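Local structure of EvdO2 (Micromonospora carbonacea, 4XAB) at residues 128-133 against 170-175. The protein probably acts as a non-haem iron, 2-oxoglutarate-dependent oxygenase in orthosomycin biosynthesis, consistent with a role in oxidative cyclization. Residues are numbered along the deposited sequence; the frame is centred on the assembly and turned at random.
With NI (nickel (II) ion), chain B.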
ATOM      1  N   TRP A 128       2.696   1.508 -12.495  1.00 18.29           N
ATOM      2  CA  TRP A 128       1.441   2.248 -12.377  1.00 16.58           C
ATOM      3  C   TRP A 128       0.226   1.326 -12.347  1.00 16.15           C
ATOM      4  O   TRP A 128       0.091   0.441 -13.181  1.00 17.32           O
ATOM      5  CB  TRP A 128       1.295   3.237 -13.531  1.00 16.25           C
ATOM      6  CG  TRP A 128       2.154   4.436 -13.363  1.00 12.75           C
ATOM      7  CD1 TRP A 128       3.332   4.705 -14.007  1.00 17.91           C
ATOM      8  CD2 TRP A 128       1.910   5.534 -12.486  1.00 16.01           C
ATOM      9  NE1 TRP A 128       3.831   5.909 -13.584  1.00 18.00           N
ATOM     10  CE2 TRP A 128       2.982   6.436 -12.641  1.00 17.36           C
ATOM     11  CE3 TRP A 128       0.894   5.836 -11.570  1.00 15.69           C
ATOM     12  CZ2 TRP A 128       3.065   7.628 -11.924  1.00 17.14           C
ATOM     13  CZ3 TRP A 128       0.971   7.022 -10.858  1.00 14.11           C
ATOM     14  CH2 TRP A 128       2.055   7.905 -11.035  1.00 18.38           C
ATOM     15  N   HIS A 129      -0.654   1.548 -11.371  1.00 14.04           N
ATOM     16  CA  HIS A 129      -1.888   0.781 -11.240  1.00 11.47           C
ATOM     17  C   HIS A 129      -2.870   1.550 -10.385  1.00 12.42           C
ATOM     18  O   HIS A 129      -2.497   2.493  -9.688  1.00 12.10           O
ATOM     19  CB  HIS A 129      -1.638  -0.606 -10.609  1.00 12.59           C
ATOM     20  CG  HIS A 129      -1.235  -0.553  -9.161  1.00 15.71           C
ATOM     21  ND1 HIS A 129       0.043  -0.224  -8.755  1.00 15.82           N
ATOM     22  CD2 HIS A 129      -1.945  -0.766  -8.025  1.00 15.50           C
ATOM     23  CE1 HIS A 129       0.105  -0.241  -7.433  1.00 18.83           C
ATOM     24  NE2 HIS A 129      -1.090  -0.561  -6.960  1.00 16.85           N
ATOM     25  N   GLN A 130      -4.131   1.125 -10.438  1.00 12.25           N
ATOM     26  CA  GLN A 130      -5.124   1.564  -9.471  1.00 14.87           C
ATOM     27  C   GLN A 130      -5.526   0.340  -8.677  1.00 15.06           C
ATOM     28  O   GLN A 130      -5.726  -0.739  -9.247  1.00 13.52           O
ATOM     29  CB  GLN A 130      -6.334   2.192 -10.159  1.00 12.35           C
ATOM     30  CG  GLN A 130      -6.046   3.526 -10.788  1.00 13.57           C
ATOM     31  CD  GLN A 130      -7.022   3.832 -11.890  1.00 17.36           C
ATOM     32  OE1 GLN A 130      -7.024   3.159 -12.922  1.00 17.06           O
ATOM     33  NE2 GLN A 130      -7.863   4.840 -11.682  1.00 15.84           N
ATOM     34  N   ASP A 131      -5.642   0.486  -7.360  1.00 14.82           N
ATOM     35  CA  ASP A 131      -5.940  -0.676  -6.540  1.00 14.72           C
ATOM     36  C   ASP A 131      -7.305  -1.256  -6.935  1.00 16.90           C
ATOM     37  O   ASP A 131      -7.517  -2.468  -6.871  1.00 14.82           O
ATOM     38  CB  ASP A 131      -5.896  -0.312  -5.046  1.00 16.31           C
ATOM     39  CG  ASP A 131      -4.490  -0.015  -4.560  1.00 16.47           C
ATOM     40  OD1 ASP A 131      -3.521  -0.383  -5.258  1.00 13.66           O
ATOM     41  OD2 ASP A 131      -4.349   0.608  -3.492  1.00 18.58           O
ATOM     42  N   GLU A 132      -8.223  -0.397  -7.368  1.00 13.72           N
ATOM     43  CA  GLU A 132      -9.548  -0.881  -7.776  1.00 16.16           C
ATOM     44  C   GLU A 132      -9.479  -1.819  -8.995  1.00 18.09           C
ATOM     45  O   GLU A 132     -10.379  -2.629  -9.220  1.00 14.74           O
ATOM     46  CB  GLU A 132     -10.490   0.291  -8.074  1.00 15.56           C
ATOM     47  CG  GLU A 132     -11.948  -0.167  -8.258  1.00 17.62           C
ATOM     48  CD  GLU A 132     -12.942   0.969  -8.184  1.00 24.69           C
ATOM     49  OE1 GLU A 132     -12.612   2.015  -7.596  1.00 35.91           O
ATOM     50  OE2 GLU A 132     -14.055   0.813  -8.730  1.00 25.26           O
ATOM     51  N   ALA A 133      -8.410  -1.734  -9.778  1.00 17.40           N
ATOM     52  CA  ALA A 133      -8.293  -2.619 -10.943  1.00 15.94           C
ATOM     53  C   ALA A 133      -8.235  -4.092 -10.543  1.00 17.33           C
ATOM     54  O   ALA A 133      -8.503  -4.980 -11.361  1.00 18.55           O
ATOM     55  CB  ALA A 133      -7.057  -2.242 -11.772  1.00 15.09           C
ATOM     56  N   PRO A 170     -11.459   7.376 -14.786  1.00 19.54           N
ATOM     57  CA  PRO A 170     -11.897   5.981 -14.878  1.00 20.11           C
ATOM     58  C   PRO A 170     -10.932   5.035 -14.182  1.00 15.49           C
ATOM     59  O   PRO A 170      -9.796   5.413 -13.848  1.00 16.63           O
ATOM     60  CB  PRO A 170     -11.911   5.720 -16.386  1.00 29.25           C
ATOM     61  CG  PRO A 170     -10.843   6.627 -16.918  1.00 27.83           C
ATOM     62  CD  PRO A 170     -10.879   7.870 -16.047  1.00 19.44           C
ATOM     63  N   VAL A 171     -11.382   3.808 -13.960  1.00 18.19           N
ATOM     64  CA  VAL A 171     -10.443   2.722 -13.751  1.00 17.84           C
ATOM     65  C   VAL A 171      -9.848   2.495 -15.129  1.00 18.65           C
ATOM     66  O   VAL A 171     -10.533   2.090 -16.063  1.00 19.03           O
ATOM     67  CB  VAL A 171     -11.100   1.461 -13.185  1.00 19.67           C
ATOM     68  CG1 VAL A 171     -10.066   0.332 -13.098  1.00 18.19           C
ATOM     69  CG2 VAL A 171     -11.682   1.762 -11.811  1.00 26.09           C
ATOM     70  N   LEU A 172      -8.573   2.840 -15.237  1.00 15.99           N
ATOM     71  CA  LEU A 172      -7.814   2.821 -16.481  1.00 15.81           C
ATOM     72  C   LEU A 172      -7.638   1.414 -17.017  1.00 16.33           C
ATOM     73  O   LEU A 172      -7.743   0.450 -16.268  1.00 16.58           O
ATOM     74  CB  LEU A 172      -6.454   3.467 -16.224  1.00 15.33           C
ATOM     75  CG  LEU A 172      -6.566   4.937 -15.845  1.00 16.00           C
ATOM     76  CD1 LEU A 172      -5.279   5.443 -15.217  1.00 19.84           C
ATOM     77  CD2 LEU A 172      -6.943   5.751 -17.085  1.00 17.89           C
ATOM     78  N   PRO A 173      -7.388   1.287 -18.329  1.00 19.81           N
ATOM     79  CA  PRO A 173      -7.124  -0.058 -18.840  1.00 21.93           C
ATOM     80  C   PRO A 173      -5.907  -0.662 -18.149  1.00 21.02           C
ATOM     81  O   PRO A 173      -4.862  -0.022 -18.081  1.00 21.18           O
ATOM     82  CB  PRO A 173      -6.861   0.175 -20.330  1.00 21.30           C
ATOM     83  CG  PRO A 173      -7.590   1.437 -20.654  1.00 24.62           C
ATOM     84  CD  PRO A 173      -7.454   2.292 -19.405  1.00 19.44           C
ATOM     85  N   HIS A 174      -6.046  -1.874 -17.635  1.00 19.77           N
ATOM     86  CA  HIS A 174      -4.907  -2.561 -17.040  1.00 21.51           C
ATOM     87  C   HIS A 174      -4.659  -3.868 -17.773  1.00 20.98           C
ATOM     88  O   HIS A 174      -5.542  -4.406 -18.444  1.00 19.79           O
ATOM     89  CB  HIS A 174      -5.132  -2.852 -15.546  1.00 16.17           C
ATOM     90  CG  HIS A 174      -5.020  -1.655 -14.649  1.00 16.51           C
ATOM     91  ND1 HIS A 174      -5.858  -0.562 -14.741  1.00 14.99           N
ATOM     92  CD2 HIS A 174      -4.191  -1.403 -13.605  1.00 21.80           C
ATOM     93  CE1 HIS A 174      -5.542   0.314 -13.798  1.00 15.58           C
ATOM     94  NE2 HIS A 174      -4.530  -0.171 -13.101  1.00 16.60           N
ATOM     95  N   HIS A 175      -3.451  -4.388 -17.637  1.00 19.33           N
ATOM     96  CA  HIS A 175      -3.159  -5.722 -18.135  1.00 22.30           C
ATOM     97  C   HIS A 175      -2.216  -6.388 -17.165  1.00 20.68           C
ATOM     98  O   HIS A 175      -1.571  -5.719 -16.369  1.00 19.04           O
ATOM     99  CB  HIS A 175      -2.563  -5.671 -19.536  1.00 20.52           C
ATOM    100  CG  HIS A 175      -1.383  -4.764 -19.663  1.00 20.89           C
ATOM    101  ND1 HIS A 175      -0.084  -5.216 -19.567  1.00 26.82           N
ATOM    102  CD2 HIS A 175      -1.303  -3.433 -19.895  1.00 23.17           C
ATOM    103  CE1 HIS A 175       0.746  -4.200 -19.724  1.00 24.86           C
ATOM    104  NE2 HIS A 175       0.032  -3.108 -19.931  1.00 29.44           N
TER
HETATM  105 NI    NI B 301      -1.485  -0.339  -4.964  1.00 16.57          NI
HETATM  106  O   HOH W   1      -1.767   0.010  -3.004  1.00 22.78           O
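His129 and Asp131 open the HxD...H metal triad of this double-stranded beta-helix (cupin) oxygenase, completed by His215, and the loop 170-175 bonds to Gln130, the residue between the two ligands, through its amide and its backbone N. On the metal side, His129 NE2 and Asp131 OD1 bind the nickel ion, which probably occupies the iron site; Asp131 OD2 accepts a hydrogen bond from the metal-bound water.

Three hydrogen bonds join the segments. Gln130, its chain extended beyond CG, turns the edge of its amide to the loop backbone, and Leu172 N donates to a lone pair of Gln130 OE1 at 2.8 Å. Gln130 NE2 donates almost straight (175°) to Pro170 O, and also to Arg212 O. The backbone Gln130 N donates to His174 NE2 at 3.0 Å, close to the ring plane; His174 NE2 therefore accepts while His174 ND1 donates to Leu172 O, consistent with a neutral ring held at both nitrogens.

Van der Waals and CH-pi contacts finish it. Val171 CG2 lies alongside the carboxylate of Glu132, whose OE2 forms salt bridges with Arg212 and Arg246. Val171 CG1 meets Ala133 CB at 4.2 Å. Ala133 CB also sits over the His174 ring, 3.4 Å from its centroid and 3° off the normal.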